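Local structure of hydratase ChsH2 (Mycobacterium tuberculosis SUMu008, 4W78) at residues 9-14 / 60-65; 46-51 / 84-89; 50-55 / 78-83; 104-109 / 122-127. The protein forms with ChsH1 a MaoC-like enoyl-CoA hydratase complex that probably hydrates a steroid enoyl-CoA thioester during cholesterol catabolism. All coordinates share one frame; numbering follows the deposited sequence.

How the contacts relate
Contacts 1 and 3 pack helix 52-67 on one antiparallel sheet, as in a hot-dog fold. Contact 1 uses strand 7-14 and contact 3 uses strand 72-80, the outermost strands within this chain; ChsH1 extends the sheet beyond 72-80. The centres of contacts 1 and 3 are about 15 Å apart. Contact 2 joins the loops before that helix and after strand 72-80. It shares Val50 and Asn51 with contact 3, their centres about 10 Å apart. Contact 4 lies within the sheet, in a hairpin. Its centre is about 26 Å from that of contact 2. Contact 1 interleaves with contacts 2 and 3, contact 3 nests within the span of contact 2, and contact 4 closes last.

Contact 1: 9-14 / 60-65; sequences PELKLY and QRYVTD
Tyr62 and Arg61 of helix 52-67 meet Leu11 and Leu13 of strand 7-14. The two segments run roughly antiparallel, with axes 9.7 Å apart. Leu11 can be followed outward from its CB. That atom rests against the Tyr62 ring, 3.7 Å from CD1, and meets CE1 as closely. Leu11 CG stands anti to the backbone N (chi1 173°), and the side chain slides past that of Tyr62 in the opposite direction. The branches then part. Leu11 CD2 lies over the centre of the Arg61 guanidinium, 4.1 Å above its plane, and also meets Tyr62 CD1. Leu11 CD1 touches Arg61 NH2 at 3.9 Å. The leucine and the arginine cross at about a right angle.

Leu13 adds its two methyl groups at Arg61 NH1, with CD2 4.0 Å away. Tyr62 reaches back to the strand, where its OH donates to Pro9 O at 2.7 Å. The hydroxyl stands above the carbonyl plane, 45° out of it, while Pro9 O lies at the edge of the ring.

Arg61 has polar partners apart from the leucines. Its NE makes a weak hydrogen bond, part of a salt bridge, to Asp65 OD2 one turn on at 3.4 Å. Its NH1 bonds Ile39 O of the ChsH1 chain. Within the sheet, Leu11 and Leu13 bond through their backbones to Phe92 and Val90 of strand 89-100. The leucines therefore pack on a cation whose NE and NH1 have polar partners, and one tyrosine hydroxyl supplies the direct hydrogen bond between strand and helix.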
loop_
_atom_site.group_PDB
_atom_site.type_symbol
_atom_site.label_atom_id
_atom_site.label_comp_id
_atom_site.label_asym_id
_atom_site.label_seq_id
_atom_site.Cartn_x
_atom_site.Cartn_y
_atom_site.Cartn_z
ATOM N N PRO F 9 8.364 17.707 23.047
ATOM C CA PRO F 9 7.733 18.700 22.178
ATOM C C PRO F 9 6.406 18.168 21.684
ATOM O O PRO F 9 6.251 16.960 21.546
ATOM C CB PRO F 9 8.721 18.823 21.016
ATOM C CG PRO F 9 10.047 18.431 21.615
ATOM C CD PRO F 9 9.693 17.310 22.553
ATOM N N GLU F 10 5.462 19.065 21.452
ATOM C CA GLU F 10 4.142 18.691 20.969
ATOM C C GLU F 10 4.242 18.191 19.529
ATOM O O GLU F 10 5.076 18.672 18.758
ATOM C CB GLU F 10 3.247 19.925 21.054
ATOM C CG GLU F 10 1.802 19.723 20.701
ATOM C CD GLU F 10 0.939 20.886 21.163
ATOM O OE1 GLU F 10 0.485 21.672 20.304
ATOM O OE2 GLU F 10 0.712 21.015 22.386
ATOM N N LEU F 11 3.415 17.211 19.174
ATOM C CA LEU F 11 3.281 16.805 17.772
ATOM C C LEU F 11 1.806 16.777 17.384
ATOM O O LEU F 11 1.021 16.053 17.989
ATOM C CB LEU F 11 3.902 15.430 17.531
ATOM C CG LEU F 11 3.657 14.840 16.137
ATOM C CD1 LEU F 11 4.314 15.686 15.054
ATOM C CD2 LEU F 11 4.125 13.389 16.078
ATOM N N LYS F 12 1.431 17.574 16.388
ATOM C CA LYS F 12 0.057 17.574 15.888
ATOM C C LYS F 12 -0.019 16.894 14.531
ATOM O O LYS F 12 0.695 17.269 13.598
ATOM C CB LYS F 12 -0.488 19.003 15.772
ATOM C CG LYS F 12 -0.732 19.698 17.094
ATOM C CD LYS F 12 -1.235 21.118 16.883
ATOM C CE LYS F 12 -2.456 21.141 15.977
ATOM N NZ LYS F 12 -3.012 22.518 15.867
ATOM N N LEU F 13 -0.900 15.908 14.428
ATOM C CA LEU F 13 -1.077 15.156 13.193
ATOM C C LEU F 13 -2.516 15.220 12.711
ATOM O O LEU F 13 -3.446 14.903 13.453
ATOM C CB LEU F 13 -0.652 13.703 13.390
ATOM C CG LEU F 13 0.854 13.515 13.630
ATOM C CD1 LEU F 13 1.184 12.047 13.861
ATOM C CD2 LEU F 13 1.657 14.074 12.477
ATOM N N TYR F 14 -2.687 15.635 11.461
ATOM C CA TYR F 14 -4.002 15.711 10.837
ATOM C C TYR F 14 -4.309 14.371 10.207
ATOM O O TYR F 14 -3.605 13.925 9.297
ATOM C CB TYR F 14 -3.992 16.796 9.765
ATOM C CG TYR F 14 -5.318 17.043 9.081
ATOM C CD1 TYR F 14 -6.473 17.282 9.814
ATOM C CD2 TYR F 14 -5.403 17.090 7.691
ATOM C CE1 TYR F 14 -7.685 17.541 9.178
ATOM C CE2 TYR F 14 -6.609 17.345 7.048
ATOM C CZ TYR F 14 -7.743 17.568 7.797
ATOM O OH TYR F 14 -8.935 17.830 7.163
ATOM N N GLN F 60 5.881 5.348 19.016
ATOM C CA GLN F 60 7.316 5.136 18.818
ATOM C C GLN F 60 7.976 6.346 18.189
ATOM O O GLN F 60 8.999 6.837 18.702
ATOM C CB GLN F 60 7.539 3.906 17.937
ATOM C CG GLN F 60 8.995 3.512 17.784
ATOM C CD GLN F 60 9.130 2.282 16.937
ATOM O OE1 GLN F 60 9.249 1.175 17.449
ATOM N NE2 GLN F 60 9.093 2.469 15.635
ATOM N N ARG F 61 7.429 6.813 17.070
ATOM C CA ARG F 61 7.967 7.979 16.360
ATOM C C ARG F 61 8.027 9.200 17.266
ATOM O O ARG F 61 9.035 9.916 17.305
ATOM C CB ARG F 61 7.082 8.310 15.165
ATOM C CG ARG F 61 7.459 9.631 14.533
ATOM C CD ARG F 61 6.419 10.086 13.541
ATOM N NE ARG F 61 6.609 11.505 13.268
ATOM C CZ ARG F 61 5.818 12.222 12.484
ATOM N NH1 ARG F 61 4.781 11.645 11.880
ATOM N NH2 ARG F 61 6.066 13.512 12.305
ATOM N N TYR F 62 6.941 9.436 17.990
ATOM C CA TYR F 62 6.863 10.604 18.863
ATOM C C TYR F 62 8.009 10.614 19.893
ATOM O O TYR F 62 8.677 11.642 20.107
ATOM C CB TYR F 62 5.493 10.622 19.546
ATOM C CG TYR F 62 5.329 11.793 20.468
ATOM C CD1 TYR F 62 5.333 13.084 19.966
ATOM C CD2 TYR F 62 5.207 11.616 21.838
ATOM C CE1 TYR F 62 5.205 14.178 20.812
ATOM C CE2 TYR F 62 5.078 12.711 22.695
ATOM C CZ TYR F 62 5.074 13.985 22.168
ATOM O OH TYR F 62 4.949 15.082 22.998
ATOM N N VAL F 63 8.253 9.464 20.514
ATOM C CA VAL F 63 9.312 9.350 21.513
ATOM C C VAL F 63 10.708 9.479 20.898
ATOM O O VAL F 63 11.567 10.171 21.449
ATOM C CB VAL F 63 9.186 8.034 22.329
ATOM C CG1 VAL F 63 10.397 7.839 23.241
ATOM C CG2 VAL F 63 7.941 8.079 23.154
ATOM N N THR F 64 10.939 8.823 19.758
ATOM C CA THR F 64 12.269 8.872 19.142
ATOM C C THR F 64 12.562 10.198 18.443
ATOM O O THR F 64 13.721 10.566 18.301
ATOM C CB THR F 64 12.546 7.695 18.195
ATOM O OG1 THR F 64 11.589 7.702 17.124
ATOM C CG2 THR F 64 12.453 6.380 18.958
ATOM N N ASP F 65 11.519 10.916 18.026
ATOM C CA ASP F 65 11.689 12.288 17.534
ATOM C C ASP F 65 12.408 13.129 18.589
ATOM O O ASP F 65 13.253 13.967 18.267
ATOM C CB ASP F 65 10.332 12.941 17.228
ATOM C CG ASP F 65 9.747 12.533 15.873
ATOM O OD1 ASP F 65 10.405 11.802 15.107
ATOM O OD2 ASP F 65 8.616 12.984 15.575
#

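Contact 2: 46-51 / 84-89; sequences KDIFVN and WYAYDT
Phe49 and Tyr85 face each other in a single beta bridge between two loops, and a type II beta turn runs from Tyr85 to Asp88. Val50 N donates to Trp84 O, and Ala86 N to Ile48 O at 3.2 Å. The Tyr85 ring lies beside 46-51. Lys46 CB sits over its face in a CH-pi contact, 3.7 Å from the centroid. Lys46 N donates to Tyr85 OH at 3.1 Å in a nearly straight bond (169°). Val50 CG2 covers one face of the Trp84 indole, offset toward the rim.

The next shell fixes these groups. Asp88 OD2 accepts from Tyr85 N, and Asp88 O accepts from Trp84 NE1. One water joins Lys46 NZ, Ala86 O and Asp88 OD1, and a second joins Asp47 OD2 to Ala86 O. Asp47 also forms a salt bridge with Arg37.

Further out, Phe49 O accepts from His34 ND1, and His34 binds cadmium together with Asp29. Asn51 ND2 donates to Asp29, so this loop backs the metal site. Tyr87 OH bonds Asp38 of a second copy of ChsH2. A third water bridges the two backbones, 2.9 Å from both Val50 O and Trp84 N.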
loop_
_atom_site.group_PDB
_atom_site.type_symbol
_atom_site.label_atom_id
_atom_site.label_comp_id
_atom_site.label_asym_id
_atom_site.label_seq_id
_atom_site.Cartn_x
_atom_site.Cartn_y
_atom_site.Cartn_z
ATOM N N LYS F 46 -18.177 6.339 13.056
ATOM C CA LYS F 46 -18.531 7.559 12.330
ATOM C C LYS F 46 -17.952 7.596 10.912
ATOM O O LYS F 46 -18.608 8.061 9.972
ATOM C CB LYS F 46 -18.074 8.801 13.095
ATOM C CG LYS F 46 -18.603 10.091 12.492
ATOM C CD LYS F 46 -17.971 11.322 13.116
ATOM C CE LYS F 46 -16.628 11.637 12.478
ATOM N NZ LYS F 46 -16.187 13.007 12.887
ATOM N N ASP F 47 -16.721 7.119 10.783
ATOM C CA ASP F 47 -15.971 7.176 9.534
ATOM C C ASP F 47 -14.830 6.184 9.678
ATOM O O ASP F 47 -14.724 5.501 10.699
ATOM C CB ASP F 47 -15.408 8.591 9.341
ATOM C CG ASP F 47 -15.193 8.957 7.871
ATOM O OD1 ASP F 47 -15.079 8.042 7.022
ATOM O OD2 ASP F 47 -15.132 10.174 7.575
ATOM N N ILE F 48 -13.977 6.099 8.661
ATOM C CA ILE F 48 -12.757 5.323 8.795
ATOM C C ILE F 48 -11.932 5.870 9.962
ATOM O O ILE F 48 -12.033 7.044 10.319
ATOM C CB ILE F 48 -11.918 5.339 7.510
ATOM C CG1 ILE F 48 -11.474 6.755 7.152
ATOM C CG2 ILE F 48 -12.726 4.704 6.359
ATOM C CD1 ILE F 48 -10.449 6.787 6.017
ATOM N N PHE F 49 -11.142 4.989 10.565
ATOM C CA PHE F 49 -10.370 5.368 11.742
ATOM C C PHE F 49 -9.022 4.672 11.734
ATOM O O PHE F 49 -8.845 3.611 11.124
ATOM C CB PHE F 49 -11.130 5.082 13.049
ATOM C CG PHE F 49 -11.599 3.661 13.198
ATOM C CD1 PHE F 49 -10.773 2.689 13.763
ATOM C CD2 PHE F 49 -12.880 3.302 12.808
ATOM C CE1 PHE F 49 -11.216 1.382 13.920
ATOM C CE2 PHE F 49 -13.326 1.993 12.956
ATOM C CZ PHE F 49 -12.496 1.037 13.516
ATOM N N VAL F 50 -8.085 5.306 12.429
ATOM C CA VAL F 50 -6.698 4.838 12.495
ATOM C C VAL F 50 -6.605 3.500 13.224
ATOM O O VAL F 50 -7.283 3.286 14.239
ATOM C CB VAL F 50 -5.848 5.904 13.223
ATOM C CG1 VAL F 50 -4.409 5.416 13.480
ATOM C CG2 VAL F 50 -5.818 7.201 12.434
ATOM N N ASN F 51 -5.750 2.599 12.725
ATOM C CA ASN F 51 -5.621 1.262 13.325
ATOM C C ASN F 51 -4.598 1.229 14.462
ATOM O O ASN F 51 -3.836 2.185 14.659
ATOM C CB ASN F 51 -5.307 0.187 12.264
ATOM C CG ASN F 51 -3.853 0.221 11.779
ATOM O OD1 ASN F 51 -3.184 1.239 11.870
ATOM N ND2 ASN F 51 -3.364 -0.910 11.288
ATOM N N TRP F 84 -9.783 7.727 16.422
ATOM C CA TRP F 84 -9.188 8.768 15.603
ATOM C C TRP F 84 -9.806 8.648 14.210
ATOM O O TRP F 84 -9.376 7.831 13.383
ATOM C CB TRP F 84 -7.663 8.626 15.563
ATOM C CG TRP F 84 -6.957 9.725 14.832
ATOM C CD1 TRP F 84 -7.517 10.776 14.132
ATOM C CD2 TRP F 84 -5.551 9.893 14.743
ATOM N NE1 TRP F 84 -6.525 11.574 13.609
ATOM C CE2 TRP F 84 -5.308 11.050 13.973
ATOM C CE3 TRP F 84 -4.467 9.183 15.259
ATOM C CZ2 TRP F 84 -4.018 11.508 13.703
ATOM C CZ3 TRP F 84 -3.189 9.638 14.984
ATOM C CH2 TRP F 84 -2.977 10.787 14.211
ATOM N N TYR F 85 -10.847 9.446 13.993
ATOM C CA TYR F 85 -11.592 9.442 12.749
ATOM C C TYR F 85 -10.973 10.366 11.718
ATOM O O TYR F 85 -10.246 11.297 12.059
ATOM C CB TYR F 85 -13.019 9.906 13.013
ATOM C CG TYR F 85 -13.903 8.911 13.720
ATOM C CD1 TYR F 85 -14.060 7.615 13.227
ATOM C CD2 TYR F 85 -14.596 9.267 14.865
ATOM C CE1 TYR F 85 -14.889 6.706 13.861
ATOM C CE2 TYR F 85 -15.418 8.367 15.508
ATOM C CZ TYR F 85 -15.564 7.087 15.002
ATOM O OH TYR F 85 -16.404 6.201 15.644
ATOM N N ALA F 86 -11.281 10.109 10.448
ATOM C CA ALA F 86 -10.868 11.014 9.380
ATOM C C ALA F 86 -11.224 12.453 9.742
ATOM O O ALA F 86 -12.319 12.731 10.254
ATOM C CB ALA F 86 -11.510 10.619 8.043
ATOM N N TYR F 87 -10.254 13.335 9.493
ATOM C CA TYR F 87 -10.336 14.787 9.703
ATOM C C TYR F 87 -10.123 15.256 11.133
ATOM O O TYR F 87 -10.080 16.464 11.386
ATOM C CB TYR F 87 -11.612 15.395 9.111
ATOM C CG TYR F 87 -11.821 14.985 7.680
ATOM C CD1 TYR F 87 -10.915 15.348 6.696
ATOM C CD2 TYR F 87 -12.921 14.220 7.318
ATOM C CE1 TYR F 87 -11.105 14.971 5.376
ATOM C CE2 TYR F 87 -13.122 13.829 6.005
ATOM C CZ TYR F 87 -12.208 14.202 5.041
ATOM O OH TYR F 87 -12.406 13.828 3.735
ATOM N N ASP F 88 -9.989 14.316 12.064
ATOM C CA ASP F 88 -9.598 14.673 13.419
ATOM C C ASP F 88 -8.109 14.962 13.424
ATOM O O ASP F 88 -7.331 14.342 12.689
ATOM C CB ASP F 88 -9.805 13.524 14.407
ATOM C CG ASP F 88 -11.261 13.263 14.752
ATOM O OD1 ASP F 88 -12.120 14.133 14.495
ATOM O OD2 ASP F 88 -11.529 12.168 15.322
ATOM N N THR F 89 -7.718 15.880 14.292
ATOM C CA THR F 89 -6.319 16.131 14.549
ATOM C C THR F 89 -5.997 15.617 15.938
ATOM O O THR F 89 -6.674 15.955 16.909
ATOM C CB THR F 89 -6.004 17.629 14.477
ATOM O OG1 THR F 89 -6.233 18.094 13.143
ATOM C CG2 THR F 89 -4.545 17.882 14.855
HETATM O O HOH W 1 -13.696 13.788 12.385
HETATM O O HOH W 2 -14.912 11.940 9.649
HETATM O O HOH W 3 -8.928 4.977 15.997
#

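Contact 3: 50-55 / 78-83; sequences VNILTD and LRLGVP
Ile52 and Asp55, on the first turn of helix 52-67, meet Leu78 and Leu80 of strand 72-80. No hydrogen bond joins the two segments. Ile52 carries CG1 anti to the backbone N (chi1 -163°), and chi2 extends the chain to CD1. This end reaches both leucines: CG1 lies 3.9 Å from Leu78 CD1, and Ile52 CD1 touches Leu80 CD1 at 3.9 Å. The isoleucine passes both leucines at a slant.

Leu78 holds CG between its backbone N and carbonyl carbon (chi1 58°), a crowded position. Its two methyls divide the work. CD1 meets Ile52, and CD2 rests against the helix backbone, 4.0 Å from Asp55 C. Leu80 has a different rotamer, with CG anti to its carbonyl carbon (chi1 -61°). Leu80 and Asp55 approach tip to tip, and Leu80 CD2 lies 3.3 Å from Asp55 OD2. Leu80 CD1 also touches that oxygen, so one carboxylate oxygen has apolar neighbours on this side. The other, Asp55 OD1, accepts from His117 NE2. The ring of His117 is held in turn by Val82 O through ND1.

Just before the helix, Asn51 is the N-cap. Its OD1 accepts from Thr54 N at 3.0 Å and from Thr54 OG1 at 2.6 Å. The hydroxyl lies in the carbonyl plane of Asn51, while the amide N lies above it.

Leu78 and Arg79 pair with an antiparallel strand of the ChsH1 chain, which continues the sheet across the interface. A long central helix packed on an antiparallel sheet is characteristic of the hot-dog fold, consistent with the MaoC-like family.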
loop_
_atom_site.group_PDB
_atom_site.type_symbol
_atom_site.label_atom_id
_atom_site.label_comp_id
_atom_site.label_asym_id
_atom_site.label_seq_id
_atom_site.Cartn_x
_atom_site.Cartn_y
_atom_site.Cartn_z
ATOM N N VAL F 50 -8.085 5.306 12.429
ATOM C CA VAL F 50 -6.698 4.838 12.495
ATOM C C VAL F 50 -6.605 3.500 13.224
ATOM O O VAL F 50 -7.283 3.286 14.239
ATOM C CB VAL F 50 -5.848 5.904 13.223
ATOM C CG1 VAL F 50 -4.409 5.416 13.480
ATOM C CG2 VAL F 50 -5.818 7.201 12.434
ATOM N N ASN F 51 -5.750 2.599 12.725
ATOM C CA ASN F 51 -5.621 1.262 13.325
ATOM C C ASN F 51 -4.598 1.229 14.462
ATOM O O ASN F 51 -3.836 2.185 14.659
ATOM C CB ASN F 51 -5.307 0.187 12.264
ATOM C CG ASN F 51 -3.853 0.221 11.779
ATOM O OD1 ASN F 51 -3.184 1.239 11.870
ATOM N ND2 ASN F 51 -3.364 -0.910 11.288
ATOM N N ILE F 52 -4.572 0.145 15.221
ATOM C CA ILE F 52 -3.755 0.131 16.430
ATOM C C ILE F 52 -2.265 -0.035 16.105
ATOM O O ILE F 52 -1.415 0.415 16.873
ATOM C CB ILE F 52 -4.278 -0.904 17.460
ATOM C CG1 ILE F 52 -3.694 -0.616 18.860
ATOM C CG2 ILE F 52 -4.014 -2.327 16.986
ATOM C CD1 ILE F 52 -4.438 -1.373 19.945
ATOM N N LEU F 53 -1.941 -0.660 14.981
ATOM C CA LEU F 53 -0.526 -0.804 14.589
ATOM C C LEU F 53 0.042 0.570 14.254
ATOM O O LEU F 53 1.224 0.827 14.467
ATOM C CB LEU F 53 -0.330 -1.767 13.404
ATOM C CG LEU F 53 -0.570 -3.271 13.663
ATOM C CD1 LEU F 53 -2.056 -3.589 13.777
ATOM C CD2 LEU F 53 0.039 -4.150 12.579
ATOM N N THR F 54 -0.787 1.450 13.708
ATOM C CA THR F 54 -0.355 2.815 13.436
ATOM C C THR F 54 -0.227 3.610 14.739
ATOM O O THR F 54 0.726 4.369 14.902
ATOM C CB THR F 54 -1.323 3.510 12.461
ATOM O OG1 THR F 54 -1.245 2.848 11.190
ATOM C CG2 THR F 54 -0.989 4.985 12.305
ATOM N N ASP F 55 -1.165 3.449 15.671
ATOM C CA ASP F 55 -0.997 4.068 16.996
ATOM C C ASP F 55 0.339 3.685 17.648
ATOM O O ASP F 55 1.049 4.544 18.192
ATOM C CB ASP F 55 -2.146 3.698 17.937
ATOM C CG ASP F 55 -3.436 4.410 17.595
ATOM O OD1 ASP F 55 -3.381 5.615 17.250
ATOM O OD2 ASP F 55 -4.509 3.772 17.687
ATOM N N LEU F 78 -0.071 0.485 25.226
ATOM C CA LEU F 78 -1.032 1.555 25.046
ATOM C C LEU F 78 -2.470 1.111 25.215
ATOM O O LEU F 78 -2.795 -0.080 25.109
ATOM C CB LEU F 78 -0.824 2.266 23.703
ATOM C CG LEU F 78 -0.898 1.422 22.431
ATOM C CD1 LEU F 78 -2.340 1.237 21.989
ATOM C CD2 LEU F 78 -0.081 2.066 21.325
ATOM N N ARG F 79 -3.310 2.087 25.506
ATOM C CA ARG F 79 -4.730 1.840 25.594
ATOM C C ARG F 79 -5.452 2.917 24.801
ATOM O O ARG F 79 -5.105 4.102 24.857
ATOM C CB ARG F 79 -5.190 1.803 27.053
ATOM C CG ARG F 79 -4.926 3.056 27.847
ATOM C CD ARG F 79 -5.651 3.002 29.199
ATOM N NE ARG F 79 -5.378 4.198 29.985
ATOM C CZ ARG F 79 -5.822 4.414 31.216
ATOM N NH1 ARG F 79 -6.589 3.513 31.824
ATOM N NH2 ARG F 79 -5.504 5.540 31.837
ATOM N N LEU F 80 -6.450 2.495 24.035
ATOM C CA LEU F 80 -7.184 3.424 23.206
ATOM C C LEU F 80 -8.395 3.949 23.954
ATOM O O LEU F 80 -8.998 3.242 24.762
ATOM C CB LEU F 80 -7.582 2.756 21.887
ATOM C CG LEU F 80 -6.367 2.290 21.073
ATOM C CD1 LEU F 80 -6.795 1.684 19.760
ATOM C CD2 LEU F 80 -5.383 3.456 20.835
ATOM N N GLY F 81 -8.720 5.207 23.695
ATOM C CA GLY F 81 -9.912 5.825 24.236
ATOM C C GLY F 81 -10.850 6.072 23.074
ATOM O O GLY F 81 -11.424 5.142 22.517
ATOM N N VAL F 82 -10.996 7.332 22.688
ATOM C CA VAL F 82 -11.895 7.670 21.596
ATOM C C VAL F 82 -11.222 7.335 20.271
ATOM O O VAL F 82 -9.996 7.281 20.191
ATOM C CB VAL F 82 -12.308 9.159 21.651
ATOM C CG1 VAL F 82 -12.986 9.471 22.975
ATOM C CG2 VAL F 82 -11.104 10.061 21.437
ATOM N N PRO F 83 -12.016 7.080 19.227
ATOM C CA PRO F 83 -11.432 6.778 17.917
ATOM C C PRO F 83 -10.749 7.993 17.291
ATOM O O PRO F 83 -11.079 9.139 17.617
ATOM C CB PRO F 83 -12.642 6.342 17.069
ATOM C CG PRO F 83 -13.724 6.044 18.057
ATOM C CD PRO F 83 -13.481 6.962 19.223
#

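Contact 4: 104-109 / 122-127; sequences ITVKVV and VELSMR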
loop_
_atom_site.group_PDB
_atom_site.type_symbol
_atom_site.label_atom_id
_atom_site.label_comp_id
_atom_site.label_asym_id
_atom_site.label_seq_id
_atom_site.Cartn_x
_atom_site.Cartn_y
_atom_site.Cartn_z
ATOM N N ILE F 104 14.558 4.741 30.776
ATOM C CA ILE F 104 13.645 5.865 30.931
ATOM C C ILE F 104 12.237 5.395 30.636
ATOM O O ILE F 104 12.037 4.568 29.755
ATOM C CB ILE F 104 14.019 6.980 29.937
ATOM C CG1 ILE F 104 15.402 7.525 30.280
ATOM C CG2 ILE F 104 12.993 8.108 29.935
ATOM C CD1 ILE F 104 16.216 7.911 29.093
ATOM N N THR F 105 11.276 5.918 31.380
ATOM C CA THR F 105 9.870 5.689 31.081
ATOM C C THR F 105 9.207 7.000 30.681
ATOM O O THR F 105 9.371 8.023 31.349
ATOM C CB THR F 105 9.130 5.067 32.276
ATOM O OG1 THR F 105 9.790 3.854 32.653
ATOM C CG2 THR F 105 7.690 4.745 31.891
ATOM N N VAL F 106 8.479 6.965 29.572
ATOM C CA VAL F 106 7.795 8.140 29.066
ATOM C C VAL F 106 6.307 7.856 28.950
ATOM O O VAL F 106 5.907 6.829 28.383
ATOM C CB VAL F 106 8.313 8.533 27.663
ATOM C CG1 VAL F 106 7.526 9.712 27.116
ATOM C CG2 VAL F 106 9.795 8.850 27.710
ATOM N N LYS F 107 5.487 8.757 29.483
ATOM C CA LYS F 107 4.038 8.690 29.289
ATOM C C LYS F 107 3.645 9.574 28.123
ATOM O O LYS F 107 4.042 10.733 28.052
ATOM C CB LYS F 107 3.285 9.134 30.554
ATOM C CG LYS F 107 1.770 9.150 30.342
ATOM C CD LYS F 107 1.028 9.606 31.575
ATOM C CE LYS F 107 -0.474 9.533 31.334
ATOM N NZ LYS F 107 -1.240 9.944 32.536
ATOM N N VAL F 108 2.863 9.013 27.201
ATOM C CA VAL F 108 2.436 9.731 26.013
ATOM C C VAL F 108 0.916 9.752 25.977
ATOM O O VAL F 108 0.274 8.741 26.270
ATOM C CB VAL F 108 2.976 9.023 24.743
ATOM C CG1 VAL F 108 2.489 9.716 23.475
ATOM C CG2 VAL F 108 4.496 8.985 24.764
ATOM N N VAL F 109 0.339 10.905 25.645
ATOM C CA VAL F 109 -1.104 10.973 25.416
ATOM C C VAL F 109 -1.366 11.662 24.090
ATOM O O VAL F 109 -0.809 12.720 23.806
ATOM C CB VAL F 109 -1.879 11.678 26.554
ATOM C CG1 VAL F 109 -3.372 11.673 26.249
ATOM C CG2 VAL F 109 -1.612 11.012 27.894
ATOM N N VAL F 122 6.016 4.147 27.449
ATOM C CA VAL F 122 7.121 3.687 26.625
ATOM C C VAL F 122 8.372 3.570 27.489
ATOM O O VAL F 122 8.704 4.496 28.231
ATOM C CB VAL F 122 7.409 4.681 25.491
ATOM C CG1 VAL F 122 8.543 4.187 24.591
ATOM C CG2 VAL F 122 6.136 4.937 24.677
ATOM N N GLU F 123 9.050 2.432 27.402
ATOM C CA GLU F 123 10.316 2.244 28.107
ATOM C C GLU F 123 11.425 2.212 27.072
ATOM O O GLU F 123 11.306 1.565 26.044
ATOM C CB GLU F 123 10.304 0.951 28.912
ATOM C CG GLU F 123 9.325 0.973 30.072
ATOM C CD GLU F 123 9.366 -0.311 30.871
ATOM O OE1 GLU F 123 9.868 -1.319 30.325
ATOM O OE2 GLU F 123 8.908 -0.316 32.035
ATOM N N LEU F 124 12.509 2.929 27.334
ATOM C CA LEU F 124 13.579 3.007 26.366
ATOM C C LEU F 124 14.868 3.264 27.105
ATOM O O LEU F 124 14.851 3.676 28.259
ATOM C CB LEU F 124 13.342 4.157 25.381
ATOM C CG LEU F 124 13.419 5.590 25.913
ATOM C CD1 LEU F 124 13.832 6.545 24.800
ATOM C CD2 LEU F 124 12.096 6.037 26.519
ATOM N N SER F 125 15.979 3.004 26.430
ATOM C CA SER F 125 17.275 3.428 26.932
ATOM C C SER F 125 17.759 4.526 26.003
ATOM O O SER F 125 17.502 4.494 24.798
ATOM C CB SER F 125 18.251 2.264 26.932
ATOM O OG SER F 125 18.607 1.936 25.606
ATOM N N MET F 126 18.442 5.515 26.561
ATOM C CA MET F 126 18.925 6.615 25.755
ATOM C C MET F 126 20.404 6.786 26.040
ATOM O O MET F 126 20.870 6.486 27.137
ATOM C CB MET F 126 18.163 7.901 26.076
ATOM C CG MET F 126 18.130 8.903 24.929
ATOM S SD MET F 126 17.298 10.445 25.362
ATOM C CE MET F 126 15.883 9.826 26.241
ATOM N N ARG F 127 21.138 7.256 25.043
ATOM C CA ARG F 127 22.579 7.396 25.155
ATOM C C ARG F 127 22.937 8.866 25.287
ATOM O O ARG F 127 22.147 9.733 24.921
ATOM C CB ARG F 127 23.238 6.806 23.913
ATOM C CG ARG F 127 24.691 6.446 24.059
ATOM C CD ARG F 127 25.219 6.002 22.708
ATOM N NE ARG F 127 25.091 7.064 21.713
ATOM C CZ ARG F 127 25.191 6.877 20.401
ATOM N NH1 ARG F 127 25.406 5.663 19.918
ATOM N NH2 ARG F 127 25.062 7.901 19.571
#
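Ile104 and Leu124 form a hydrogen-bonded pair in the antiparallel beta hairpin of strands 103-111 and 116-125. Their side chains cross at a slant on the face that also carries Val106 and Val122. Leu124 CG lies between its backbone N and carbonyl carbon (chi1 68°). Beyond it, Leu124 CD2 reaches across to the other strand, 3.8 Å from Val106 CG2 and 4.0 Å from Ile104 CB. This face looks onto helix 52-67, where Val122 touches Val59 and Leu124 touches Ala67.

Thr105 and Glu123 form the non-hydrogen-bonded pair between the Ile104-Leu124 and Val106-Val122 pairs and point to the other face. Their side chains lie side by side in the same direction, with Thr105 OG1 3.9 Å from Glu123 CG. Glu123 OE1 is hydrogen-bonded to Ser75 OG of strand 72-80.

Four backbone bonds join these two segments. Ile104 N meets Leu124 O at 2.7 Å, nearly along the C=O axis and almost straight at the hydrogen (176°). Leu124 N answers to Ile104 O, and Val106 and Val122 exchange a like pair of bonds. At the end of the hairpin Met126 bends at its last torsion, beside Trp66 of the helix. Its CE presses on Ile104 CD1 at 3.5 Å, tighter than usual van der Waals contact.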